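Local coordinates for ABC transporter periplasmic-binding protein YtfQ (Mycobacterium smegmatis, PDB 6HBD) that binds beta-D-galactofuranose and, as the solute-binding component of a mycobacterial ABC transporter, probably captures furanose sugars such as L-arabinofuranose for uptake, at residues 153-158 against 182-187; 162-167 against 210-215; 23-28 against 80-85; 147-152 against 204-209. One frame throughout, in Å; residues are numbered along the deposited sequence.

Interaction 1: 153-158 against 182-187; sequences GTTGAD and SQTGDF. With ZN (zinc ion), chain F; GZL (beta-D-galactofuranose), chain L.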
loop_
_atom_site.group_PDB
_atom_site.type_symbol
_atom_site.label_atom_id
_atom_site.label_comp_id
_atom_site.label_asym_id
_atom_site.label_seq_id
_atom_site.Cartn_x
_atom_site.Cartn_y
_atom_site.Cartn_z
ATOM N N GLY A 153 3.878 8.302 -3.019
ATOM C CA GLY A 153 2.475 8.161 -2.671
ATOM C C GLY A 153 1.978 9.360 -1.901
ATOM O O GLY A 153 2.762 10.272 -1.618
ATOM N N THR A 154 0.688 9.335 -1.510
ATOM C CA THR A 154 0.047 10.397 -0.733
ATOM C C THR A 154 0.984 10.942 0.352
ATOM O O THR A 154 1.540 10.167 1.134
ATOM C CB THR A 154 -1.269 9.891 -0.126
ATOM O OG1 THR A 154 -2.211 9.717 -1.184
ATOM C CG2 THR A 154 -1.850 10.838 0.933
ATOM N N THR A 155 1.165 12.281 0.369
ATOM C CA THR A 155 1.999 12.993 1.338
ATOM C C THR A 155 1.475 12.723 2.753
ATOM O O THR A 155 0.337 13.101 3.053
ATOM C CB THR A 155 1.983 14.504 0.989
ATOM O OG1 THR A 155 2.793 14.712 -0.175
ATOM C CG2 THR A 155 2.460 15.396 2.142
ATOM N N GLY A 156 2.284 12.054 3.580
ATOM C CA GLY A 156 1.916 11.759 4.965
ATOM C C GLY A 156 1.486 10.339 5.262
ATOM O O GLY A 156 1.379 9.964 6.433
ATOM N N ALA A 157 1.220 9.541 4.210
ATOM C CA ALA A 157 0.815 8.141 4.342
ATOM C C ALA A 157 2.040 7.279 4.729
ATOM O O ALA A 157 3.143 7.447 4.167
ATOM C CB ALA A 157 0.199 7.640 3.039
ATOM N N ASP A 158 1.814 6.367 5.709
ATOM C CA ASP A 158 2.794 5.444 6.270
ATOM C C ASP A 158 3.540 4.671 5.180
ATOM O O ASP A 158 4.769 4.769 5.156
ATOM C CB ASP A 158 2.093 4.536 7.299
ATOM C CG ASP A 158 2.928 3.482 8.000
ATOM O OD1 ASP A 158 4.113 3.743 8.259
ATOM O OD2 ASP A 158 2.375 2.418 8.327
ATOM N N SER A 182 11.914 13.382 -7.570
ATOM C CA SER A 182 10.975 12.656 -6.702
ATOM C C SER A 182 9.776 13.558 -6.359
ATOM O O SER A 182 9.962 14.704 -5.938
ATOM C CB SER A 182 11.669 12.170 -5.430
ATOM O OG SER A 182 10.812 11.377 -4.623
ATOM N N GLN A 183 8.555 13.068 -6.577
ATOM C CA GLN A 183 7.387 13.912 -6.346
ATOM C C GLN A 183 6.097 13.099 -6.143
ATOM O O GLN A 183 5.929 12.036 -6.744
ATOM C CB GLN A 183 7.235 14.930 -7.505
ATOM C CG GLN A 183 6.851 16.329 -7.059
ATOM C CD GLN A 183 5.700 16.878 -7.859
ATOM O OE1 GLN A 183 5.874 17.784 -8.682
ATOM N NE2 GLN A 183 4.493 16.346 -7.632
ATOM N N THR A 184 5.202 13.605 -5.266
ATOM C CA THR A 184 3.960 12.915 -4.928
ATOM C C THR A 184 3.028 12.811 -6.132
ATOM O O THR A 184 2.912 13.752 -6.907
ATOM C CB THR A 184 3.249 13.488 -3.666
ATOM O OG1 THR A 184 1.978 12.851 -3.490
ATOM C CG2 THR A 184 3.033 14.982 -3.717
ATOM N N GLY A 185 2.426 11.637 -6.271
ATOM C CA GLY A 185 1.454 11.297 -7.292
ATOM C C GLY A 185 0.141 10.835 -6.687
ATOM O O GLY A 185 -0.638 10.170 -7.364
ATOM N N ASP A 186 -0.082 11.112 -5.384
ATOM C CA ASP A 186 -1.294 10.805 -4.617
ATOM C C ASP A 186 -1.802 9.325 -4.674
ATOM O O ASP A 186 -2.954 9.065 -4.276
ATOM C CB ASP A 186 -2.417 11.770 -5.043
ATOM C CG ASP A 186 -3.366 12.162 -3.913
ATOM O OD1 ASP A 186 -2.874 12.482 -2.802
ATOM O OD2 ASP A 186 -4.602 12.165 -4.143
ATOM N N PHE A 187 -0.917 8.365 -5.093
ATOM C CA PHE A 187 -1.236 6.946 -5.260
ATOM C C PHE A 187 -2.359 6.701 -6.338
ATOM O O PHE A 187 -3.088 5.695 -6.259
ATOM C CB PHE A 187 -1.560 6.268 -3.883
ATOM C CG PHE A 187 -0.421 5.883 -2.960
ATOM C CD1 PHE A 187 0.747 5.337 -3.463
ATOM C CD2 PHE A 187 -0.616 5.817 -1.595
ATOM C CE1 PHE A 187 1.735 4.817 -2.616
ATOM C CE2 PHE A 187 0.393 5.349 -0.743
ATOM C CZ PHE A 187 1.563 4.854 -1.260
HETATM ZN ZN ZN F . 5.612 2.490 9.218
HETATM C C6 GZL L . -0.303 -0.271 1.621
HETATM C C5 GZL L . -1.553 0.532 1.330
HETATM C C4 GZL L . -1.374 1.464 0.144
HETATM C C3 GZL L . -1.048 0.777 -1.178
HETATM C C2 GZL L . -1.538 1.812 -2.173
HETATM O O6 GZL L . -0.458 -0.990 2.838
HETATM O O5 GZL L . -1.988 1.246 2.491
HETATM O O4 GZL L . -2.621 2.143 -0.124
HETATM O O3 GZL L . 0.326 0.499 -1.388
HETATM C C1 GZL L . -2.854 2.226 -1.537
HETATM O O2 GZL L . -1.756 1.309 -3.483
HETATM O O1 GZL L . -2.998 3.530 -1.970
#
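With CG turned anti to its own carbonyl carbon (chi1 -78°), the F187 ring is laid against the backbone of G153, while T184 OG1, anti to its backbone N (chi1 174°), is held out toward the carbonyl of the same glycine. G153 CA sits 3.5 Å from the F187 ring centroid, over one face, as a CH-pi contact; lacking a side chain, the glycine can lie this close. T154 N flanks the rim of that face, whereas C2 of the galactofuranose stands over the centre of the opposite one, sandwiching the ring between loop backbone and sugar. T184 OG1 donates to G153 O at 3.3 Å, meeting it from above the carbonyl plane, and accepts D186 N in a nearly straight bond (167°), which makes an ST turn. T154 OG1 donates to D186 OD1 at 3.3 Å, from above the carboxylate plane. T154 to A157 form a type II beta turn; A157 is the N-cap of helix 158-171, and D158 OD1, one residue on, binds a zinc ion at 2.2 Å. Loops at the C-terminal ends of neighbouring parallel strands, one carrying an aromatic platform for the ligand, are characteristic of sugar sites in periplasmic binding proteins.

Interaction 2: 162-167 against 210-215; sequences DRKTGF and FAQNDD. With ZN (zinc ion), chain F; GZL (beta-D-galactofuranose), chain L.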
loop_
_atom_site.group_PDB
_atom_site.type_symbol
_atom_site.label_atom_id
_atom_site.label_comp_id
_atom_site.label_asym_id
_atom_site.label_seq_id
_atom_site.Cartn_x
_atom_site.Cartn_y
_atom_site.Cartn_z
ATOM N N ASP A 162 7.804 5.266 4.367
ATOM C CA ASP A 162 8.581 4.040 4.576
ATOM C C ASP A 162 9.161 3.493 3.290
ATOM O O ASP A 162 10.318 3.085 3.286
ATOM C CB ASP A 162 7.718 2.971 5.264
ATOM C CG ASP A 162 7.377 3.207 6.733
ATOM O OD1 ASP A 162 7.603 4.342 7.229
ATOM O OD2 ASP A 162 6.870 2.262 7.383
ATOM N N ARG A 163 8.384 3.482 2.194
ATOM C CA ARG A 163 8.901 2.998 0.899
ATOM C C ARG A 163 10.009 3.899 0.385
ATOM O O ARG A 163 10.967 3.392 -0.214
ATOM C CB ARG A 163 7.791 2.881 -0.155
ATOM C CG ARG A 163 6.943 1.646 0.047
ATOM C CD ARG A 163 5.605 1.719 -0.644
ATOM N NE ARG A 163 4.747 0.600 -0.252
ATOM C CZ ARG A 163 3.489 0.438 -0.635
ATOM N NH1 ARG A 163 2.913 1.325 -1.434
ATOM N NH2 ARG A 163 2.798 -0.619 -0.233
ATOM N N LYS A 164 9.884 5.232 0.620
ATOM C CA LYS A 164 10.910 6.211 0.227
ATOM C C LYS A 164 12.218 5.873 0.962
ATOM O O LYS A 164 13.261 5.657 0.326
ATOM C CB LYS A 164 10.443 7.646 0.575
ATOM C CG LYS A 164 11.364 8.781 0.142
ATOM C CD LYS A 164 10.793 10.132 0.573
ATOM C CE LYS A 164 11.706 11.302 0.249
ATOM N NZ LYS A 164 11.983 11.445 -1.207
ATOM N N THR A 165 12.118 5.759 2.309
ATOM C CA THR A 165 13.231 5.430 3.201
ATOM C C THR A 165 13.874 4.086 2.838
ATOM O O THR A 165 15.097 3.941 2.916
ATOM C CB THR A 165 12.727 5.403 4.636
ATOM O OG1 THR A 165 11.988 6.605 4.895
ATOM C CG2 THR A 165 13.862 5.219 5.646
ATOM N N GLY A 166 13.046 3.117 2.471
ATOM C CA GLY A 166 13.509 1.796 2.094
ATOM C C GLY A 166 14.212 1.833 0.766
ATOM O O GLY A 166 15.369 1.421 0.671
ATOM N N PHE A 167 13.530 2.365 -0.265
ATOM C CA PHE A 167 14.131 2.467 -1.600
ATOM C C PHE A 167 15.488 3.145 -1.504
ATOM O O PHE A 167 16.478 2.606 -2.013
ATOM C CB PHE A 167 13.219 3.225 -2.576
ATOM C CG PHE A 167 13.736 3.171 -3.996
ATOM C CD1 PHE A 167 13.492 2.067 -4.796
ATOM C CD2 PHE A 167 14.550 4.180 -4.495
ATOM C CE1 PHE A 167 13.991 2.006 -6.096
ATOM C CE2 PHE A 167 15.086 4.098 -5.779
ATOM C CZ PHE A 167 14.795 3.018 -6.575
ATOM N N PHE A 210 10.756 4.632 -10.163
ATOM C CA PHE A 210 10.361 3.829 -9.035
ATOM C C PHE A 210 9.035 4.371 -8.586
ATOM O O PHE A 210 8.974 5.445 -7.968
ATOM C CB PHE A 210 11.393 3.870 -7.897
ATOM C CG PHE A 210 10.865 3.375 -6.564
ATOM C CD1 PHE A 210 10.329 2.100 -6.437
ATOM C CD2 PHE A 210 10.826 4.215 -5.459
ATOM C CE1 PHE A 210 9.801 1.665 -5.223
ATOM C CE2 PHE A 210 10.287 3.781 -4.250
ATOM C CZ PHE A 210 9.781 2.510 -4.142
ATOM N N ALA A 211 7.961 3.629 -8.910
ATOM C CA ALA A 211 6.621 4.019 -8.522
ATOM C C ALA A 211 6.320 3.351 -7.194
ATOM O O ALA A 211 6.505 2.152 -7.070
ATOM C CB ALA A 211 5.621 3.608 -9.587
ATOM N N GLN A 212 5.858 4.114 -6.194
ATOM C CA GLN A 212 5.556 3.542 -4.881
ATOM C C GLN A 212 4.233 2.792 -4.877
ATOM O O GLN A 212 3.841 2.229 -3.852
ATOM C CB GLN A 212 5.588 4.629 -3.789
ATOM C CG GLN A 212 7.014 5.047 -3.442
ATOM C CD GLN A 212 7.035 6.202 -2.485
ATOM O OE1 GLN A 212 6.027 6.552 -1.856
ATOM N NE2 GLN A 212 8.184 6.837 -2.371
ATOM N N ASN A 213 3.538 2.785 -6.019
ATOM C CA ASN A 213 2.267 2.089 -6.159
ATOM C C ASN A 213 2.148 1.866 -7.654
ATOM O O ASN A 213 2.397 2.805 -8.405
ATOM C CB ASN A 213 1.186 2.954 -5.540
ATOM C CG ASN A 213 -0.079 3.105 -6.284
ATOM O OD1 ASN A 213 -0.291 4.100 -6.973
ATOM N ND2 ASN A 213 -0.955 2.135 -6.139
ATOM N N ASP A 214 1.909 0.622 -8.105
ATOM C CA ASP A 214 1.934 0.374 -9.545
ATOM C C ASP A 214 0.853 1.145 -10.336
ATOM O O ASP A 214 1.045 1.300 -11.540
ATOM C CB ASP A 214 1.973 -1.121 -9.938
ATOM C CG ASP A 214 1.115 -2.136 -9.254
ATOM O OD1 ASP A 214 0.041 -1.756 -8.751
ATOM O OD2 ASP A 214 1.503 -3.330 -9.258
ATOM N N ASP A 215 -0.205 1.713 -9.693
ATOM C CA ASP A 215 -1.146 2.580 -10.421
ATOM C C ASP A 215 -0.381 3.814 -10.923
ATOM O O ASP A 215 -0.464 4.138 -12.107
ATOM C CB ASP A 215 -2.334 3.008 -9.565
ATOM C CG ASP A 215 -3.337 1.912 -9.372
ATOM O OD1 ASP A 215 -2.924 0.781 -9.011
ATOM O OD2 ASP A 215 -4.535 2.171 -9.576
HETATM ZN ZN ZN F . 5.612 2.490 9.218
HETATM C C6 GZL L . -0.303 -0.271 1.621
HETATM C C5 GZL L . -1.553 0.532 1.330
HETATM C C4 GZL L . -1.374 1.464 0.144
HETATM C C3 GZL L . -1.048 0.777 -1.178
HETATM C C2 GZL L . -1.538 1.812 -2.173
HETATM O O6 GZL L . -0.458 -0.990 2.838
HETATM O O5 GZL L . -1.988 1.246 2.491
HETATM O O4 GZL L . -2.621 2.143 -0.124
HETATM O O3 GZL L . 0.326 0.499 -1.388
HETATM C C1 GZL L . -2.854 2.226 -1.537
HETATM O O2 GZL L . -1.756 1.309 -3.483
HETATM O O1 GZL L . -2.998 3.530 -1.970
#
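Aromatic packing joins F167 to F210: their rings form an offset stack with centroids 4.0 Å apart and planes inclined by 10°, F167 CD1 lying over the centre of the F210 ring. Both side chains have CG anti to the backbone N (chi1 -172° and 164°), and they run past one another in opposite directions, which also carries F210 CB over the face of the F167 ring. Aliphatic contact is lighter, R163 CB meeting Q212 CG at 4.0 Å. The polar contacts gather at the end of R163, extended from CG to NE. Its NH1 makes a weak bond to Q212 O at 2.7 Å and a better one to O3 of the galactofuranose, also 2.7 Å, while NH2 reaches the same O3 at 2.9 Å; the sugar oxygen is thus gripped by two N-H groups at the guanidinium edge. E127 takes a salt bridge from NH2, probably steadying the group. N213 ND2 adds a weak bond to sugar O2. For metal binding, D162 OD2 holds the zinc at 2.2 Å, together with D158. Through the phenylalanine pair and R163, helix 158-171 lies against strand 208-211, which runs between strands 146-152 and 236-239, while F210 also meets A131 of helix 124-138.

Interaction 3: 23-28 against 80-85; sequences AQVGAE and SPVVRT. With GZL (beta-D-galactofuranose), chain L.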
loop_
_atom_site.group_PDB
_atom_site.type_symbol
_atom_site.label_atom_id
_atom_site.label_comp_id
_atom_site.label_asym_id
_atom_site.label_seq_id
_atom_site.Cartn_x
_atom_site.Cartn_y
_atom_site.Cartn_z
ATOM N N ALA A 23 -13.653 2.312 8.257
ATOM C CA ALA A 23 -13.520 3.615 7.602
ATOM C C ALA A 23 -12.391 3.595 6.552
ATOM O O ALA A 23 -11.215 3.810 6.872
ATOM C CB ALA A 23 -13.300 4.711 8.632
ATOM N N GLN A 24 -12.762 3.306 5.290
ATOM C CA GLN A 24 -11.800 3.231 4.185
ATOM C C GLN A 24 -11.288 4.596 3.802
ATOM O O GLN A 24 -11.979 5.604 3.985
ATOM C CB GLN A 24 -12.405 2.558 2.913
ATOM C CG GLN A 24 -11.972 1.118 2.620
ATOM C CD GLN A 24 -10.492 0.840 2.435
ATOM O OE1 GLN A 24 -9.612 1.646 2.738
ATOM N NE2 GLN A 24 -10.189 -0.347 1.930
ATOM N N VAL A 25 -10.070 4.597 3.233
ATOM C CA VAL A 25 -9.396 5.783 2.729
ATOM C C VAL A 25 -10.268 6.364 1.593
ATOM O O VAL A 25 -10.866 7.425 1.750
ATOM C CB VAL A 25 -7.973 5.435 2.217
ATOM C CG1 VAL A 25 -7.373 6.605 1.457
ATOM C CG2 VAL A 25 -7.057 5.004 3.346
ATOM N N GLY A 26 -10.353 5.623 0.489
ATOM C CA GLY A 26 -11.100 5.982 -0.714
ATOM C C GLY A 26 -10.929 4.873 -1.731
ATOM O O GLY A 26 -10.810 3.721 -1.313
ATOM N N ALA A 27 -11.009 5.169 -3.046
ATOM C CA ALA A 27 -10.738 4.188 -4.095
ATOM C C ALA A 27 -9.662 4.713 -5.052
ATOM O O ALA A 27 -9.800 4.608 -6.274
ATOM C CB ALA A 27 -12.010 3.874 -4.852
ATOM N N GLU A 28 -8.599 5.300 -4.486
ATOM C CA GLU A 28 -7.485 5.881 -5.253
ATOM C C GLU A 28 -6.657 4.873 -6.136
ATOM O O GLU A 28 -6.007 5.335 -7.067
ATOM C CB GLU A 28 -6.532 6.690 -4.318
ATOM C CG GLU A 28 -5.586 5.899 -3.414
ATOM C CD GLU A 28 -6.231 5.071 -2.325
ATOM O OE1 GLU A 28 -5.552 4.156 -1.808
ATOM O OE2 GLU A 28 -7.412 5.327 -1.991
ATOM N N SER A 80 -8.080 2.556 7.891
ATOM C CA SER A 80 -6.770 2.657 7.270
ATOM C C SER A 80 -6.342 4.122 7.396
ATOM O O SER A 80 -6.789 4.946 6.599
ATOM C CB SER A 80 -6.838 2.220 5.819
ATOM O OG SER A 80 -5.717 2.696 5.098
ATOM N N PRO A 81 -5.533 4.485 8.425
ATOM C CA PRO A 81 -5.135 5.897 8.588
ATOM C C PRO A 81 -4.510 6.517 7.335
ATOM O O PRO A 81 -3.337 6.267 7.039
ATOM C CB PRO A 81 -4.166 5.880 9.784
ATOM C CG PRO A 81 -4.185 4.533 10.326
ATOM C CD PRO A 81 -4.934 3.612 9.453
ATOM N N VAL A 82 -5.311 7.303 6.584
ATOM C CA VAL A 82 -4.853 7.953 5.349
ATOM C C VAL A 82 -3.437 8.549 5.498
ATOM O O VAL A 82 -2.569 8.277 4.653
ATOM C CB VAL A 82 -5.870 8.973 4.771
ATOM C CG1 VAL A 82 -6.233 10.068 5.763
ATOM C CG2 VAL A 82 -5.354 9.580 3.471
ATOM N N VAL A 83 -3.211 9.321 6.595
ATOM C CA VAL A 83 -1.914 9.916 6.960
ATOM C C VAL A 83 -1.621 9.584 8.424
ATOM O O VAL A 83 -2.544 9.298 9.197
ATOM C CB VAL A 83 -1.785 11.431 6.655
ATOM C CG1 VAL A 83 -1.813 11.699 5.153
ATOM C CG2 VAL A 83 -2.857 12.239 7.369
ATOM N N ARG A 84 -0.331 9.519 8.766
ATOM C CA ARG A 84 0.104 9.116 10.101
ATOM C C ARG A 84 -0.459 9.951 11.268
ATOM O O ARG A 84 -0.703 9.409 12.344
ATOM C CB ARG A 84 1.638 9.147 10.197
ATOM C CG ARG A 84 2.367 8.098 9.372
ATOM C CD ARG A 84 3.125 7.109 10.231
ATOM N NE ARG A 84 4.316 6.568 9.575
ATOM C CZ ARG A 84 5.468 7.223 9.397
ATOM N NH1 ARG A 84 5.592 8.489 9.786
ATOM N NH2 ARG A 84 6.500 6.617 8.808
ATOM N N THR A 85 -0.651 11.258 11.055
ATOM C CA THR A 85 -1.001 12.255 12.081
ATOM C C THR A 85 -2.459 12.819 12.084
ATOM O O THR A 85 -3.108 12.897 11.041
ATOM C CB THR A 85 -0.028 13.401 11.834
ATOM O OG1 THR A 85 -0.367 13.955 10.553
ATOM C CG2 THR A 85 1.452 12.927 11.832
HETATM C C6 GZL L . -0.303 -0.271 1.621
HETATM C C5 GZL L . -1.553 0.532 1.330
HETATM C C4 GZL L . -1.374 1.464 0.144
HETATM C C3 GZL L . -1.048 0.777 -1.178
HETATM C C2 GZL L . -1.538 1.812 -2.173
HETATM O O6 GZL L . -0.458 -0.990 2.838
HETATM O O5 GZL L . -1.988 1.246 2.491
HETATM O O4 GZL L . -2.621 2.143 -0.124
HETATM O O3 GZL L . 0.326 0.499 -1.388
HETATM C C1 GZL L . -2.854 2.226 -1.537
HETATM O O2 GZL L . -1.756 1.309 -3.483
HETATM O O1 GZL L . -2.998 3.530 -1.970
#
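The carboxamide of Q24, whose OE1 approaches S80 CB to 4.2 Å, is the flat group at this contact: V25 N meets OE1 in the carbonyl plane, on a lone pair, at 3.0 Å and 150°. With the chain bent at chi2 (-58°), the amide folds back beside its own backbone, although its CB starts out pointing away from residues 80-85. V25 packs on both S80 and V82. Its CG2, anti to the carbonyl carbon, presses on S80 OG at 3.2 Å and also lies near S80 O, while CG1 meets V82 CG2 at 4.1 Å, the two valines crossing at a slant. Both segments leave the C-terminal ends of adjacent parallel strands, 19-24 and 76-79, in one of the two alpha/beta lobes of the periplasmic-binding-protein fold, where loops at this end of the sheet face the sugar site. S80 OG is hydrogen-bonded to D105 OD1, an atom that itself binds the galactofuranose, making S80 a second-shell residue whose hydroxyl also touches the V25 methyl. Q62, from helix 59-72, hydrogen-bonds to S80 O and V82 N. At the far end of residues 23-28, E28 belongs to the pocket; its OE1 lies 2.6 Å from sugar O1, though the position of this carboxylate oxygen is doubtful.

Interaction 4: 147-152 against 204-209; sequences NIVQLE and PQIDVV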
loop_
_atom_site.group_PDB
_atom_site.type_symbol
_atom_site.label_atom_id
_atom_site.label_comp_id
_atom_site.label_asym_id
_atom_site.label_seq_id
_atom_site.Cartn_x
_atom_site.Cartn_y
_atom_site.Cartn_z
ATOM N N ASN A 147 19.943 7.415 -13.835
ATOM C CA ASN A 147 18.983 8.397 -13.368
ATOM C C ASN A 147 17.695 7.787 -12.921
ATOM O O ASN A 147 16.971 7.232 -13.744
ATOM C CB ASN A 147 18.728 9.445 -14.459
ATOM C CG ASN A 147 19.821 10.479 -14.556
ATOM O OD1 ASN A 147 19.545 11.678 -14.537
ATOM N ND2 ASN A 147 21.084 10.070 -14.701
ATOM N N ILE A 148 17.379 7.932 -11.628
ATOM C CA ILE A 148 16.164 7.384 -11.048
ATOM C C ILE A 148 15.188 8.517 -10.818
ATOM O O ILE A 148 15.544 9.566 -10.314
ATOM C CB ILE A 148 16.428 6.536 -9.744
ATOM C CG1 ILE A 148 17.288 5.285 -10.046
ATOM C CG2 ILE A 148 15.116 6.102 -9.094
ATOM C CD1 ILE A 148 18.129 4.932 -9.038
ATOM N N VAL A 149 13.944 8.265 -11.153
ATOM C CA VAL A 149 12.819 9.165 -10.955
ATOM C C VAL A 149 11.951 8.429 -9.927
ATOM O O VAL A 149 12.027 7.205 -9.882
ATOM C CB VAL A 149 12.126 9.336 -12.311
ATOM C CG1 VAL A 149 10.968 10.301 -12.224
ATOM C CG2 VAL A 149 13.132 9.797 -13.345
ATOM N N GLN A 150 11.191 9.142 -9.076
ATOM C CA GLN A 150 10.412 8.508 -8.006
ATOM C C GLN A 150 9.010 9.097 -7.871
ATOM O O GLN A 150 8.860 10.291 -7.593
ATOM C CB GLN A 150 11.181 8.598 -6.661
ATOM C CG GLN A 150 10.421 8.026 -5.419
ATOM C CD GLN A 150 11.240 7.659 -4.170
ATOM O OE1 GLN A 150 10.714 7.699 -3.061
ATOM N NE2 GLN A 150 12.497 7.206 -4.265
ATOM N N LEU A 151 7.978 8.248 -8.016
ATOM C CA LEU A 151 6.601 8.708 -7.894
ATOM C C LEU A 151 6.189 8.374 -6.480
ATOM O O LEU A 151 6.106 7.208 -6.130
ATOM C CB LEU A 151 5.700 8.045 -8.946
ATOM C CG LEU A 151 6.168 8.194 -10.394
ATOM C CD1 LEU A 151 5.553 7.165 -11.275
ATOM C CD2 LEU A 151 5.852 9.560 -10.918
ATOM N N GLU A 152 6.082 9.398 -5.636
ATOM C CA GLU A 152 5.779 9.244 -4.222
ATOM C C GLU A 152 4.271 9.130 -3.983
ATOM O O GLU A 152 3.486 9.785 -4.660
ATOM C CB GLU A 152 6.340 10.427 -3.407
ATOM C CG GLU A 152 7.848 10.582 -3.458
ATOM C CD GLU A 152 8.347 11.833 -2.759
ATOM O OE1 GLU A 152 7.705 12.898 -2.913
ATOM O OE2 GLU A 152 9.390 11.755 -2.070
ATOM N N PRO A 204 16.122 15.203 -18.774
ATOM C CA PRO A 204 16.379 14.637 -20.108
ATOM C C PRO A 204 16.679 13.141 -20.043
ATOM O O PRO A 204 15.918 12.357 -20.629
ATOM C CB PRO A 204 17.569 15.450 -20.627
ATOM C CG PRO A 204 18.250 15.990 -19.415
ATOM C CD PRO A 204 17.298 15.931 -18.251
ATOM N N GLN A 205 17.743 12.749 -19.280
ATOM C CA GLN A 205 18.167 11.359 -19.127
ATOM C C GLN A 205 17.423 10.723 -17.946
ATOM O O GLN A 205 17.684 11.098 -16.810
ATOM C CB GLN A 205 19.693 11.291 -18.893
ATOM C CG GLN A 205 20.288 9.867 -18.851
ATOM C CD GLN A 205 21.551 9.768 -18.016
ATOM O OE1 GLN A 205 22.242 10.762 -17.751
ATOM N NE2 GLN A 205 21.897 8.559 -17.580
ATOM N N ILE A 206 16.492 9.782 -18.229
ATOM C CA ILE A 206 15.720 9.014 -17.245
ATOM C C ILE A 206 15.988 7.510 -17.525
ATOM O O ILE A 206 15.529 6.980 -18.544
ATOM C CB ILE A 206 14.201 9.357 -17.305
ATOM C CG1 ILE A 206 13.936 10.811 -16.863
ATOM C CG2 ILE A 206 13.411 8.363 -16.447
ATOM C CD1 ILE A 206 12.496 11.311 -17.056
ATOM N N ASP A 207 16.726 6.829 -16.629
ATOM C CA ASP A 207 17.036 5.402 -16.814
ATOM C C ASP A 207 15.944 4.489 -16.275
ATOM O O ASP A 207 15.608 3.475 -16.903
ATOM C CB ASP A 207 18.362 5.030 -16.136
ATOM C CG ASP A 207 19.567 5.508 -16.904
ATOM O OD1 ASP A 207 19.893 6.707 -16.794
ATOM O OD2 ASP A 207 20.194 4.674 -17.611
ATOM N N VAL A 208 15.425 4.839 -15.090
ATOM C CA VAL A 208 14.455 4.040 -14.360
ATOM C C VAL A 208 13.527 4.937 -13.522
ATOM O O VAL A 208 13.936 6.001 -13.072
ATOM C CB VAL A 208 15.236 2.988 -13.509
ATOM C CG1 VAL A 208 16.564 3.544 -13.004
ATOM C CG2 VAL A 208 14.404 2.411 -12.346
ATOM N N VAL A 209 12.276 4.493 -13.332
ATOM C CA VAL A 209 11.277 5.156 -12.498
ATOM C C VAL A 209 10.883 4.149 -11.396
ATOM O O VAL A 209 10.754 2.957 -11.658
ATOM C CB VAL A 209 10.060 5.754 -13.285
ATOM C CG1 VAL A 209 9.987 5.232 -14.703
ATOM C CG2 VAL A 209 8.714 5.608 -12.559
#
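Two neighbouring parallel strands of the sheet in the second alpha/beta lobe meet here, with I148 paired to V208 and V149 to V209. Following the parallel pattern, V208 is bonded to the residues on both sides of I148: V208 N donates to N147 O at 3.2 Å, and V149 N donates to V208 O at 3.0 Å. N147 O is gripped twice, because D207 N also reaches it, at 2.9 Å. D207 reinforces the strand start with its side chain: OD1 takes N147 N at 3.0 Å in an almost straight bond (178°) from above the carboxylate plane, and its syn lone pair receives Q205 NE2. The N147 and Q205 side chains cross at about a right angle, with their amide planes 40° apart, and do not bond each other. On one sheet face I148 CG1 and V208 CG1 lie side by side at 3.5 Å. On the other, V149 CG2 meets I206 CG2 at 3.4 Å, and L151 CD1 crosses to V209 CG2 at 3.8 Å. Helix 158-171 packs on the I148 face through F167 and I171, helix 189-202 on the V149 and L151 face through F199 and V195, and strand 177-184 flanks strand 146-152 on its other edge.

How the interactions relate
From the N terminus, interaction 3 closes first, joining the loops after strands 19-24 and 76-79 in one lobe before any of the others opens. The remaining three interlock in the second lobe. Interaction 4 opens at strand 146-152 and closes at strand 208-211, and interaction 1 is nested within that loop. Interaction 2 starts inside both, on helix 158-171, and ends beyond them, so it crosses each; G153 N bonded to Q212 OE1 links it to interaction 1, and K164 paired with E152 links it to interaction 4. R84 bridges the lobes, binding G156, D158 and D162. Interactions 1, 2 and 3 converge on the sugar, while interaction 4 lies farther from it, along the strands of the second lobe.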